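Local coordinates for protein putative succinylglutamate desuccinylase / aspartoacylase (Shewanella amazonensis, PDB 3FMC) that is probably a zinc-dependent hydrolase of the succinylglutamate desuccinylase/aspartoacylase family, acting on ester bonds, at residues R3-V11 with L20-K28. Numbering follows the deposited sequence.
Sequences RVDKHEVRV and LSLPVYRFK
R3 brings its guanidinium to the rim of the F27 ring, the two planes nearly perpendicular (88°), with NH1 in the ring plane 3.9 Å from F27 CD2. V4 meets the same ring with both branches: CG1 lies over the face, a CH-pi contact 4.2 Å from the centroid, while CG2 presses on CE2 and CZ. With L65 and L71 also packed on F27, an alanine here would probably open a gap beneath V4 and leave the R3 guanidinium without its aromatic neighbour. D5 and R26 exchange two backbone hydrogen bonds, while the extended R26 side chain leads off to a salt bridge with D68. In one of its two conformers, K6 lays its chain alongside Y25, K6 CD 3.6 Å from Y25 CE1; the phenol goes on to hydrogen-bond L323 O of the second subunit. The same conformer of K6 bends at its last torsion (chi4 -76°), and NZ reaches E8 OE2 in a 2.8 Å salt bridge on the carboxylate's anti lone pair. The pairing is that of an antiparallel beta hairpin of strands 4-13 and 19-27, with 69-72 pairing antiparallel to 19-27 on its other side. On the face shared by H7, V9, L22 and V24, H7 holds CG between its backbone N and carbonyl carbon (chi1 76°), which swings the imidazole over V24, whose CB sits 3.9 Å from the ring centroid. A water in the imidazole plane joins H7 ND1 to V24 O. V9 CG2 touches V24 CG2, and V9 trades backbone bonds with L22. R10 lays CD against L20 O. L20 O accepts a hydrogen bond from V11 N at 2.9 Å, and V11 CG1 packs on L22 CG where helix 150-163 covers both valine and leucine.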
# COMPACT_ATOMS: atom_id res chain seq x y z
N ARG C 3 15.05 11.97 -38.69
CA ARG C 3 15.80 10.84 -38.08
C ARG C 3 14.83 9.98 -37.22
O ARG C 3 14.36 8.93 -37.68
CB ARG C 3 17.03 11.40 -37.30
CG ARG C 3 18.01 10.35 -36.70
CD ARG C 3 18.19 9.18 -37.66
NE ARG C 3 19.29 8.27 -37.36
CZ ARG C 3 19.37 7.02 -37.85
NH1 ARG C 3 18.39 6.51 -38.59
NH2 ARG C 3 20.40 6.26 -37.56
N VAL C 4 14.51 10.43 -36.00
CA VAL C 4 13.58 9.71 -35.13
C VAL C 4 12.24 10.41 -35.18
O VAL C 4 12.16 11.63 -35.10
CB VAL C 4 14.02 9.70 -33.64
CG1 VAL C 4 13.23 8.64 -32.89
CG2 VAL C 4 15.49 9.43 -33.50
N ASP C 5 11.17 9.64 -35.32
CA ASP C 5 9.83 10.16 -35.31
C ASP C 5 9.21 9.70 -33.97
O ASP C 5 9.47 8.58 -33.52
CB ASP C 5 9.06 9.55 -36.48
CG ASP C 5 7.63 10.08 -36.61
OD1 ASP C 5 6.85 9.45 -37.37
OD2 ASP C 5 7.28 11.11 -35.98
N LYS C 6 8.44 10.56 -33.30
CA LYS C 6 7.76 10.17 -32.05
C LYS C 6 6.26 10.35 -32.16
O LYS C 6 5.81 11.36 -32.65
CB LYS C 6 8.20 11.00 -30.85
CG LYS C 6 7.29 10.83 -29.62
CD LYS C 6 7.73 11.64 -28.43
CE LYS C 6 6.64 11.78 -27.38
NZ LYS C 6 5.59 12.77 -27.73
N HIS C 7 5.50 9.37 -31.66
CA HIS C 7 4.06 9.46 -31.61
C HIS C 7 3.62 8.92 -30.24
O HIS C 7 4.37 8.25 -29.57
CB HIS C 7 3.34 8.84 -32.80
CG HIS C 7 3.27 7.35 -32.79
ND1 HIS C 7 4.29 6.56 -33.26
CD2 HIS C 7 2.25 6.52 -32.47
CE1 HIS C 7 3.92 5.29 -33.18
NE2 HIS C 7 2.69 5.23 -32.71
N GLU C 8 2.42 9.29 -29.83
CA GLU C 8 1.89 8.84 -28.56
C GLU C 8 0.78 7.87 -28.79
O GLU C 8 -0.03 8.04 -29.72
CB GLU C 8 1.43 10.02 -27.73
CG GLU C 8 2.50 11.02 -27.59
CD GLU C 8 2.49 11.73 -26.27
OE1 GLU C 8 1.46 11.71 -25.56
OE2 GLU C 8 3.55 12.29 -25.94
N VAL C 9 0.74 6.85 -27.95
CA VAL C 9 -0.26 5.82 -28.04
C VAL C 9 -0.97 5.77 -26.68
O VAL C 9 -0.32 5.67 -25.64
CB VAL C 9 0.41 4.49 -28.37
CG1 VAL C 9 -0.52 3.30 -28.17
CG2 VAL C 9 0.97 4.56 -29.81
N ARG C 10 -2.29 5.89 -26.72
CA ARG C 10 -3.13 5.85 -25.54
C ARG C 10 -3.36 4.42 -25.05
O ARG C 10 -3.72 3.54 -25.84
CB ARG C 10 -4.48 6.44 -25.88
CG ARG C 10 -5.31 6.70 -24.69
CD ARG C 10 -5.01 8.04 -24.08
NE ARG C 10 -6.03 9.01 -24.50
CZ ARG C 10 -7.26 9.05 -23.98
NH1 ARG C 10 -7.65 8.18 -23.03
NH2 ARG C 10 -8.13 9.96 -24.42
N VAL C 11 -3.18 4.20 -23.74
CA VAL C 11 -3.34 2.88 -23.15
C VAL C 11 -4.33 2.85 -21.99
O VAL C 11 -4.60 1.79 -21.44
CB VAL C 11 -1.97 2.30 -22.67
CG1 VAL C 11 -0.98 2.07 -23.88
CG2 VAL C 11 -1.31 3.23 -21.63
N LEU C 20 -3.67 8.03 -20.02
CA LEU C 20 -2.44 7.25 -19.83
C LEU C 20 -1.95 7.03 -21.27
O LEU C 20 -2.69 6.52 -22.10
CB LEU C 20 -2.71 5.92 -19.10
CG LEU C 20 -3.07 6.02 -17.58
CD1 LEU C 20 -3.58 4.68 -17.04
CD2 LEU C 20 -1.87 6.57 -16.75
N SER C 21 -0.73 7.49 -21.57
CA SER C 21 -0.13 7.36 -22.87
C SER C 21 1.35 7.03 -22.79
O SER C 21 2.02 7.27 -21.75
CB SER C 21 -0.39 8.56 -23.77
OG SER C 21 0.19 9.69 -23.21
N LEU C 22 1.83 6.46 -23.91
CA LEU C 22 3.20 5.97 -24.06
C LEU C 22 3.85 6.77 -25.20
O LEU C 22 3.20 7.02 -26.21
CB LEU C 22 3.20 4.49 -24.51
CG LEU C 22 2.34 3.44 -23.83
CD1 LEU C 22 2.63 2.05 -24.29
CD2 LEU C 22 2.52 3.56 -22.32
N PRO C 23 5.14 7.08 -25.07
CA PRO C 23 5.91 7.68 -26.17
C PRO C 23 6.48 6.53 -27.01
O PRO C 23 7.06 5.60 -26.44
CB PRO C 23 7.03 8.43 -25.45
CG PRO C 23 7.25 7.69 -24.20
CD PRO C 23 5.98 6.90 -23.88
N VAL C 24 6.24 6.55 -28.31
CA VAL C 24 6.74 5.54 -29.26
C VAL C 24 7.71 6.23 -30.21
O VAL C 24 7.29 7.13 -30.95
CB VAL C 24 5.59 4.88 -30.03
CG1 VAL C 24 6.11 3.73 -30.98
CG2 VAL C 24 4.56 4.37 -29.02
N TYR C 25 9.00 5.83 -30.14
CA TYR C 25 10.04 6.41 -30.97
C TYR C 25 10.33 5.44 -32.11
O TYR C 25 10.38 4.23 -31.90
CB TYR C 25 11.30 6.66 -30.16
CG TYR C 25 11.11 7.71 -29.08
CD1 TYR C 25 11.14 9.05 -29.40
CD2 TYR C 25 10.92 7.35 -27.75
CE1 TYR C 25 10.98 10.00 -28.45
CE2 TYR C 25 10.76 8.32 -26.78
CZ TYR C 25 10.76 9.63 -27.13
OH TYR C 25 10.59 10.62 -26.19
N ARG C 26 10.41 5.96 -33.32
CA ARG C 26 10.68 5.11 -34.46
C ARG C 26 11.79 5.63 -35.33
O ARG C 26 11.82 6.83 -35.67
CB ARG C 26 9.47 4.92 -35.32
CG ARG C 26 9.65 3.73 -36.27
CD ARG C 26 8.72 3.81 -37.43
NE ARG C 26 8.45 2.49 -37.99
CZ ARG C 26 7.81 2.26 -39.13
NH1 ARG C 26 7.40 3.26 -39.90
NH2 ARG C 26 7.60 1.01 -39.53
N PHE C 27 12.71 4.72 -35.64
CA PHE C 27 13.76 4.93 -36.63
C PHE C 27 13.34 4.12 -37.88
O PHE C 27 13.14 2.92 -37.80
CB PHE C 27 15.09 4.42 -36.15
CG PHE C 27 15.64 5.13 -34.98
CD1 PHE C 27 15.21 4.85 -33.71
CD2 PHE C 27 16.62 6.10 -35.15
CE1 PHE C 27 15.78 5.52 -32.61
CE2 PHE C 27 17.18 6.75 -34.07
CZ PHE C 27 16.77 6.46 -32.80
N LYS C 28 13.14 4.78 -39.01
CA LYS C 28 12.77 4.09 -40.25
C LYS C 28 14.01 3.43 -40.89
O LYS C 28 15.06 4.04 -41.05
CB LYS C 28 12.16 5.08 -41.24
O HOH W 1 12.29 7.83 -38.50
O HOH W 2 6.95 7.13 -33.92